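Side-chain contacts in NAD-dependent L-serine dehydrogenase (Pseudomonas aeruginosa, PDB 3OBB), which oxidises L-serine and methyl-L-serine with NAD+ as a homotetramer, with low activity toward beta-hydroxyisobutyrate, and is possibly involved in serine catabolism: residues A[4-9]-A[20-25]; A[117-122]-A[151-156]; A[12-17]-A[128-133]. All coordinates share one frame; numbering follows the deposited sequence.

Interaction 1. Residues A[4-9]-A[20-25]; sequences KQIAFI and TNLLKA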
loop_
_atom_site.group_PDB
_atom_site.type_symbol
_atom_site.label_atom_id
_atom_site.label_comp_id
_atom_site.label_asym_id
_atom_site.label_seq_id
_atom_site.Cartn_x
_atom_site.Cartn_y
_atom_site.Cartn_z
ATOM N N LYS A 4 48.811 -1.981 -14.892
ATOM C CA LYS A 4 48.246 -0.640 -14.798
ATOM C C LYS A 4 48.213 -0.220 -13.314
ATOM O O LYS A 4 48.031 -1.068 -12.421
ATOM C CB LYS A 4 46.849 -0.591 -15.446
ATOM C CG LYS A 4 46.723 -1.402 -16.745
ATOM C CD LYS A 4 45.275 -1.603 -17.145
ATOM C CE LYS A 4 45.041 -3.030 -17.669
ATOM N NZ LYS A 4 43.598 -3.431 -17.778
ATOM N N GLN A 5 48.449 1.069 -13.060
ATOM C CA GLN A 5 48.285 1.639 -11.728
ATOM C C GLN A 5 46.821 2.040 -11.458
ATOM O O GLN A 5 46.281 2.951 -12.101
ATOM C CB GLN A 5 49.215 2.836 -11.540
ATOM C CG GLN A 5 49.135 3.491 -10.165
ATOM C CD GLN A 5 49.737 2.636 -9.065
ATOM O OE1 GLN A 5 50.922 2.292 -9.092
ATOM N NE2 GLN A 5 48.919 2.293 -8.084
ATOM N N ILE A 6 46.194 1.355 -10.499
ATOM C CA ILE A 6 44.819 1.647 -10.082
ATOM C C ILE A 6 44.797 2.427 -8.763
ATOM O O ILE A 6 45.541 2.105 -7.841
ATOM C CB ILE A 6 43.987 0.346 -9.930
ATOM C CG1 ILE A 6 43.571 -0.232 -11.286
ATOM C CG2 ILE A 6 42.700 0.609 -9.165
ATOM C CD1 ILE A 6 44.701 -0.714 -12.185
ATOM N N ALA A 7 43.973 3.468 -8.681
ATOM C CA ALA A 7 43.649 4.058 -7.394
ATOM C C ALA A 7 42.269 3.535 -6.963
ATOM O O ALA A 7 41.334 3.544 -7.762
ATOM C CB ALA A 7 43.671 5.575 -7.461
ATOM N N PHE A 8 42.157 3.031 -5.731
ATOM C CA PHE A 8 40.887 2.496 -5.220
ATOM C C PHE A 8 40.477 3.312 -3.994
ATOM O O PHE A 8 41.168 3.327 -2.965
ATOM C CB PHE A 8 40.989 0.994 -4.888
ATOM C CG PHE A 8 39.687 0.238 -4.999
ATOM C CD1 PHE A 8 38.669 0.405 -4.059
ATOM C CD2 PHE A 8 39.489 -0.668 -6.027
ATOM C CE1 PHE A 8 37.472 -0.295 -4.167
ATOM C CE2 PHE A 8 38.295 -1.406 -6.133
ATOM C CZ PHE A 8 37.282 -1.216 -5.209
ATOM N N ILE A 9 39.363 4.017 -4.126
ATOM C CA ILE A 9 38.863 4.850 -3.048
ATOM C C ILE A 9 37.624 4.165 -2.444
ATOM O O ILE A 9 36.624 3.924 -3.130
ATOM C CB ILE A 9 38.595 6.313 -3.541
ATOM C CG1 ILE A 9 39.921 6.987 -3.942
ATOM C CG2 ILE A 9 37.933 7.162 -2.475
ATOM C CD1 ILE A 9 40.072 7.191 -5.430
ATOM N N THR A 20 40.930 -6.049 -3.110
ATOM C CA THR A 20 41.778 -7.217 -2.881
ATOM C C THR A 20 41.786 -8.121 -4.092
ATOM O O THR A 20 42.841 -8.629 -4.459
ATOM C CB THR A 20 41.340 -8.019 -1.630
ATOM O OG1 THR A 20 41.360 -7.133 -0.508
ATOM C CG2 THR A 20 42.274 -9.216 -1.364
ATOM N N ASN A 21 40.617 -8.314 -4.715
ATOM C CA ASN A 21 40.563 -9.093 -5.949
ATOM C C ASN A 21 41.373 -8.544 -7.113
ATOM O O ASN A 21 41.986 -9.323 -7.864
ATOM C CB ASN A 21 39.131 -9.383 -6.386
ATOM C CG ASN A 21 38.555 -10.502 -5.616
ATOM O OD1 ASN A 21 39.233 -11.509 -5.397
ATOM N ND2 ASN A 21 37.337 -10.326 -5.123
ATOM N N LEU A 22 41.385 -7.218 -7.250
ATOM C CA LEU A 22 42.282 -6.558 -8.215
ATOM C C LEU A 22 43.751 -6.892 -7.959
ATOM O O LEU A 22 44.465 -7.253 -8.882
ATOM C CB LEU A 22 42.037 -5.051 -8.268
ATOM C CG LEU A 22 40.672 -4.676 -8.858
ATOM C CD1 LEU A 22 40.535 -3.163 -8.914
ATOM C CD2 LEU A 22 40.502 -5.269 -10.257
ATOM N N LEU A 23 44.184 -6.797 -6.701
ATOM C CA LEU A 23 45.520 -7.252 -6.281
ATOM C C LEU A 23 45.810 -8.710 -6.666
ATOM O O LEU A 23 46.902 -9.025 -7.128
ATOM C CB LEU A 23 45.676 -7.127 -4.765
ATOM C CG LEU A 23 45.937 -5.766 -4.140
ATOM C CD1 LEU A 23 46.057 -5.892 -2.625
ATOM C CD2 LEU A 23 47.162 -5.128 -4.742
ATOM N N LYS A 24 44.851 -9.608 -6.445
ATOM C CA LYS A 24 45.077 -11.016 -6.735
ATOM C C LYS A 24 45.223 -11.218 -8.244
ATOM O O LYS A 24 45.975 -12.087 -8.687
ATOM C CB LYS A 24 43.925 -11.883 -6.205
ATOM C CG LYS A 24 43.779 -11.972 -4.676
ATOM C CD LYS A 24 42.284 -12.107 -4.362
ATOM C CE LYS A 24 41.918 -13.243 -3.396
ATOM N NZ LYS A 24 42.691 -13.250 -2.109
ATOM N N ALA A 25 44.482 -10.416 -9.017
ATOM C CA ALA A 25 44.604 -10.338 -10.481
ATOM C C ALA A 25 45.943 -9.733 -10.972
ATOM O O ALA A 25 46.249 -9.807 -12.145
ATOM C CB ALA A 25 43.450 -9.565 -11.053
#
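Leu22 reaches from its helix onto the strand residues Phe8 and Ile6, and the contact across the two segments is purely apolar. One methyl does the touching: Leu22 CD1 lies 4.0 Å from Phe8 CD2 and equally far from CE2, so it meets one C-C side of the ring at the rim and in the ring plane, not over a face. The two side chains cross at about a right angle. With chi1 at -152°, the Phe8 ring swings away from the backbone N to the side of the carbonyl carbon, which turns that rim to the methyl. Ile6, two residues earlier on the same side of the strand, meets the same methyl more loosely, with its CG2 4.4 Å from Leu22 CD1.

Strand 5-9 and helix 15-24 are the first two elements of a beta-alpha-beta unit that continues into strand 28-32, the opening unit of the Rossmann-type domain, and both segments belong to the region that binds NAD+. The apolar layer continues past the pair: Leu22 also touches Ile64 and Leu29 on the two strands flanking 5-9, and Ala155 and Met156 of helix 143-156.

The hydrogen bonds nearby are made by the backbones and by polar side chains that do not touch across the contact. The strand pairs with both neighbours, Ile6 with Leu28 and Asn30, Ala7 with Val62 and Ile64. In the helix, Lys24 N bonds to Thr20 O at 3.0 Å. On the strand, Gln5 NE2 makes a weak bond to Ile6 O at 3.4 Å.

Interaction 2. Residues A[117-122]-A[151-156]; sequences AMLDAP and PLFEAM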
loop_
_atom_site.group_PDB
_atom_site.type_symbol
_atom_site.label_atom_id
_atom_site.label_comp_id
_atom_site.label_asym_id
_atom_site.label_seq_id
_atom_site.Cartn_x
_atom_site.Cartn_y
_atom_site.Cartn_z
ATOM N N ALA A 117 37.097 9.452 -19.535
ATOM C CA ALA A 117 36.221 8.300 -19.729
ATOM C C ALA A 117 35.739 7.767 -18.380
ATOM O O ALA A 117 36.539 7.232 -17.598
ATOM C CB ALA A 117 36.944 7.218 -20.490
HETATM N N MSE A 118 34.437 7.921 -18.117
HETATM C CA MSE A 118 33.811 7.459 -16.884
HETATM C C MSE A 118 32.669 6.472 -17.126
HETATM O O MSE A 118 31.907 6.605 -18.080
HETATM C CB MSE A 118 33.298 8.636 -16.045
HETATM C CG MSE A 118 32.405 8.190 -14.866
HETATM SE SE MSE A 118 31.794 9.661 -13.752
HETATM C CE MSE A 118 33.445 10.035 -12.833
ATOM N N LEU A 119 32.574 5.479 -16.250
ATOM C CA LEU A 119 31.444 4.560 -16.207
ATOM C C LEU A 119 30.802 4.614 -14.824
ATOM O O LEU A 119 31.503 4.750 -13.807
ATOM C CB LEU A 119 31.921 3.129 -16.480
ATOM C CG LEU A 119 32.586 2.817 -17.814
ATOM C CD1 LEU A 119 33.071 1.385 -17.797
ATOM C CD2 LEU A 119 31.626 3.088 -18.996
ATOM N N ASP A 120 29.479 4.518 -14.775
ATOM C CA ASP A 120 28.809 4.131 -13.531
ATOM C C ASP A 120 28.624 2.613 -13.592
ATOM O O ASP A 120 28.050 2.080 -14.537
ATOM C CB ASP A 120 27.491 4.911 -13.268
ATOM C CG ASP A 120 26.475 4.814 -14.426
ATOM O OD1 ASP A 120 26.622 5.479 -15.473
ATOM O OD2 ASP A 120 25.487 4.092 -14.272
ATOM N N ALA A 121 29.161 1.915 -12.611
ATOM C CA ALA A 121 29.143 0.478 -12.634
ATOM C C ALA A 121 28.857 -0.086 -11.231
ATOM O O ALA A 121 29.716 -0.784 -10.636
ATOM C CB ALA A 121 30.447 -0.065 -13.199
ATOM N N PRO A 122 27.665 0.234 -10.696
ATOM C CA PRO A 122 27.195 -0.283 -9.423
ATOM C C PRO A 122 27.104 -1.770 -9.502
ATOM O O PRO A 122 26.972 -2.370 -10.593
ATOM C CB PRO A 122 25.779 0.271 -9.313
ATOM C CG PRO A 122 25.400 0.549 -10.776
ATOM C CD PRO A 122 26.655 1.120 -11.293
ATOM N N PRO A 151 38.725 -5.888 -18.593
ATOM C CA PRO A 151 39.583 -6.780 -17.795
ATOM C C PRO A 151 39.521 -6.523 -16.284
ATOM O O PRO A 151 39.792 -7.441 -15.501
ATOM C CB PRO A 151 40.994 -6.478 -18.320
ATOM C CG PRO A 151 40.797 -5.950 -19.700
ATOM C CD PRO A 151 39.493 -5.199 -19.654
ATOM N N LEU A 152 39.183 -5.295 -15.884
ATOM C CA LEU A 152 39.053 -4.938 -14.462
ATOM C C LEU A 152 37.763 -5.473 -13.830
ATOM O O LEU A 152 37.767 -5.928 -12.681
ATOM C CB LEU A 152 39.122 -3.423 -14.262
ATOM C CG LEU A 152 40.451 -2.721 -14.517
ATOM C CD1 LEU A 152 40.220 -1.230 -14.522
ATOM C CD2 LEU A 152 41.444 -3.099 -13.456
ATOM N N PHE A 153 36.670 -5.384 -14.591
ATOM C CA PHE A 153 35.368 -5.937 -14.214
ATOM C C PHE A 153 35.437 -7.447 -14.142
ATOM O O PHE A 153 34.866 -8.051 -13.244
ATOM C CB PHE A 153 34.318 -5.565 -15.253
ATOM C CG PHE A 153 33.918 -4.124 -15.233
ATOM C CD1 PHE A 153 33.655 -3.454 -16.420
ATOM C CD2 PHE A 153 33.807 -3.433 -14.041
ATOM C CE1 PHE A 153 33.254 -2.117 -16.422
ATOM C CE2 PHE A 153 33.430 -2.091 -14.029
ATOM C CZ PHE A 153 33.146 -1.434 -15.234
ATOM N N GLU A 154 36.124 -8.053 -15.108
ATOM C CA GLU A 154 36.375 -9.493 -15.102
ATOM C C GLU A 154 37.212 -9.980 -13.917
ATOM O O GLU A 154 37.082 -11.124 -13.495
ATOM C CB GLU A 154 37.006 -9.918 -16.415
ATOM C CG GLU A 154 36.109 -9.613 -17.592
ATOM C CD GLU A 154 36.567 -10.260 -18.862
ATOM O OE1 GLU A 154 37.698 -10.775 -18.891
ATOM O OE2 GLU A 154 35.781 -10.260 -19.834
ATOM N N ALA A 155 38.042 -9.114 -13.362
ATOM C CA ALA A 155 38.809 -9.470 -12.187
ATOM C C ALA A 155 37.943 -9.427 -10.919
ATOM O O ALA A 155 38.147 -10.218 -9.990
ATOM C CB ALA A 155 39.991 -8.533 -12.047
HETATM N N MSE A 156 37.003 -8.482 -10.872
HETATM C CA MSE A 156 36.181 -8.292 -9.668
HETATM C C MSE A 156 34.824 -8.995 -9.717
HETATM O O MSE A 156 34.143 -9.106 -8.687
HETATM C CB MSE A 156 35.956 -6.804 -9.379
HETATM C CG MSE A 156 37.180 -6.039 -8.857
HETATM SE SE MSE A 156 36.740 -4.105 -8.806
HETATM C CE MSE A 156 36.534 -3.738 -10.715
#
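Phe153 and Leu119 share the same first rotamer: in each, CG stands beside the backbone N and anti to the carbonyl carbon, at chi1 -72° for Phe153 and -61° for Leu119. From the helix this sends the phenyl ring straight at the strand, and from the strand it lifts the isobutyl group to meet it, with CD1 extended outward, trans to CA. The two side chains cross at a slant. Leu119 CD1 comes to the ring at its rim, near the ring plane, 3.8 Å from Phe153 CE1 and as near to CZ. Ala121, next but one in the sequence, closes in on the far end of the same ring; its CB is 3.6 Å from Phe153 CZ and only slightly farther from CE2, at a slanting angle. CZ is thus the atom shared by both partners, and the leucine and alanine methyls reach it from directions roughly at right angles. All three residues are buried.

Asp120, between them, points away from the helix. Its carboxylate accepts bonds from His108 NE2 and Gly167 N at OD1 and from Gln170 N at OD2, tying the other side of the strand to the start of helix 168-196, which carries the active-site Lys173.

On the Phe153 side, helix 143-156 packs on the sheet: the ring also touches Leu94 of strand 92-95, parallel to 117-124, and meets the ring of Phe137 on the antiparallel strand 135-140, with planes at about 45°.

Interaction 3. Residues A[12-17]-A[128-133]; sequences GHMGAP and AGAAAG. With ACT (acetate ion), chain B; EDO (1,2-ethanediol), chain E.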
loop_
_atom_site.group_PDB
_atom_site.type_symbol
_atom_site.label_atom_id
_atom_site.label_comp_id
_atom_site.label_asym_id
_atom_site.label_seq_id
_atom_site.Cartn_x
_atom_site.Cartn_y
_atom_site.Cartn_z
ATOM N N GLY A 12 35.257 -0.331 2.219
ATOM C CA GLY A 12 34.275 -0.816 3.152
ATOM C C GLY A 12 33.972 -2.278 2.845
ATOM O O GLY A 12 34.818 -3.006 2.289
ATOM N N HIS A 13 32.756 -2.672 3.213
ATOM C CA HIS A 13 32.243 -4.033 3.098
ATOM C C HIS A 13 32.472 -4.638 1.708
ATOM O O HIS A 13 32.872 -5.799 1.574
ATOM C CB HIS A 13 30.722 -3.986 3.359
ATOM C CG HIS A 13 30.170 -5.218 3.995
ATOM N ND1 HIS A 13 28.958 -5.773 3.615
ATOM C CD2 HIS A 13 30.656 -6.005 4.992
ATOM C CE1 HIS A 13 28.718 -6.843 4.355
ATOM N NE2 HIS A 13 29.726 -7.003 5.204
HETATM N N MSE A 14 32.186 -3.827 0.696
HETATM C CA MSE A 14 32.325 -4.227 -0.680
HETATM C C MSE A 14 33.677 -3.791 -1.264
HETATM O O MSE A 14 34.318 -4.565 -1.995
HETATM C CB MSE A 14 31.173 -3.643 -1.475
HETATM C CG MSE A 14 29.800 -4.054 -0.937
HETATM SE SE MSE A 14 29.472 -5.927 -1.242
HETATM C CE MSE A 14 29.188 -5.861 -3.171
ATOM N N GLY A 15 34.110 -2.569 -0.935
ATOM C CA GLY A 15 35.354 -2.023 -1.460
ATOM C C GLY A 15 36.590 -2.867 -1.142
ATOM O O GLY A 15 37.434 -3.142 -2.021
ATOM N N ALA A 16 36.721 -3.273 0.111
ATOM C CA ALA A 16 37.894 -4.066 0.503
ATOM C C ALA A 16 38.078 -5.345 -0.340
ATOM O O ALA A 16 39.131 -5.510 -0.958
ATOM C CB ALA A 16 37.893 -4.385 2.013
ATOM N N PRO A 17 37.079 -6.241 -0.370
ATOM C CA PRO A 17 37.316 -7.456 -1.161
ATOM C C PRO A 17 37.415 -7.211 -2.671
ATOM O O PRO A 17 38.136 -7.939 -3.347
ATOM C CB PRO A 17 36.102 -8.367 -0.830
ATOM C CG PRO A 17 35.047 -7.458 -0.336
ATOM C CD PRO A 17 35.760 -6.255 0.291
ATOM N N ALA A 128 29.963 -11.601 -0.088
ATOM C CA ALA A 128 30.393 -12.910 -0.605
ATOM C C ALA A 128 30.737 -12.869 -2.105
ATOM O O ALA A 128 31.713 -13.476 -2.541
ATOM C CB ALA A 128 29.261 -13.955 -0.363
ATOM N N GLY A 129 29.900 -12.195 -2.896
ATOM C CA GLY A 129 30.181 -12.011 -4.323
ATOM C C GLY A 129 31.426 -11.171 -4.516
ATOM O O GLY A 129 32.289 -11.474 -5.335
ATOM N N ALA A 130 31.524 -10.113 -3.726
ATOM C CA ALA A 130 32.684 -9.252 -3.787
ATOM C C ALA A 130 33.945 -10.050 -3.476
ATOM O O ALA A 130 34.938 -9.916 -4.207
ATOM C CB ALA A 130 32.532 -8.102 -2.846
ATOM N N ALA A 131 33.901 -10.873 -2.423
ATOM C CA ALA A 131 35.066 -11.670 -2.033
ATOM C C ALA A 131 35.435 -12.690 -3.072
ATOM O O ALA A 131 36.599 -12.812 -3.386
ATOM C CB ALA A 131 34.867 -12.332 -0.700
ATOM N N ALA A 132 34.442 -13.418 -3.604
ATOM C CA ALA A 132 34.692 -14.414 -4.648
ATOM C C ALA A 132 35.063 -13.817 -6.013
ATOM O O ALA A 132 35.638 -14.506 -6.837
ATOM C CB ALA A 132 33.479 -15.415 -4.781
ATOM N N GLY A 133 34.722 -12.559 -6.284
ATOM C CA GLY A 133 34.987 -11.988 -7.615
ATOM C C GLY A 133 33.892 -12.397 -8.598
ATOM O O GLY A 133 34.135 -12.513 -9.807
HETATM C C ACT B . 26.576 -4.787 1.071
HETATM O O ACT B . 26.048 -5.865 1.439
HETATM O OXT ACT B . 27.470 -4.319 1.825
HETATM C CH3 ACT B . 26.156 -4.095 -0.193
HETATM C C1 EDO E . 31.901 -0.197 6.538
HETATM O O1 EDO E . 32.343 -1.554 6.708
HETATM C C2 EDO E . 30.696 -0.112 5.589
HETATM O O2 EDO E . 30.978 -0.622 4.269
#
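Met14, a selenomethionine, and Pro17 meet the small residues Ala130 and Ala131 of helix 127-132. The Met14 CB is not directed at that helix; CG, placed beside the backbone N, instead passes an acetate ion, 3.6 Å from its OXT. The chain then bends at both chi2 (-69°) and chi3 (-72°). SE runs alongside the acetate, 3.9 Å from its carbon C, and the two bends bring the tip nearer the helix, where Met14 CE reaches Ala130 CB at 4.0 Å. The same alanine methyl takes a second partner, Pro17 CG, at 3.6 Å. Farther along, Pro17 CB lies against the backbone of the helix, 3.7 Å from Ala131 CA, a closeness probably helped by the small alanine side chains.

The acetate, probably from the crystallisation liquor, is held by His13, whose ND1 donates to OXT at 2.7 Å; a 1,2-ethanediol accepts a nearly straight bond from His13 N to its O2 at 2.9 Å.

Helix 127-132 ends in a Schellman motif with Gly133 as its C-prime residue. Gly12 and Gly15 belong to the GxGxxG turn between strand 5-9 and helix 15-24, the Rossmann dinucleotide-binding signature, and lie within the NAD+ site.

How the interactions relate
Interaction 1 opens at strand 5-9 and closes at 20-25, a short loop within the first beta-alpha-beta unit. Interaction 3 starts inside that loop, at 12-17, but closes only at 128-133, so the two cross and share helix 15-24. Interaction 2 opens at 117-122, before interaction 3 has closed, and ends at 151-156; these two cross as well, whereas interactions 1 and 2 follow in series. Yet 1 and 2 meet in space: Leu22 CD2 packs on Met156 CG at 3.7 Å. Asn21 ND2 probably bonds to Ala131 O, joining 1 to 3. Helix 15-24 thus meets both helices 127-132 and 143-156, while interactions 1 and 2 join helices 15-24 and 143-156 to the sheet of the NAD+-binding domain.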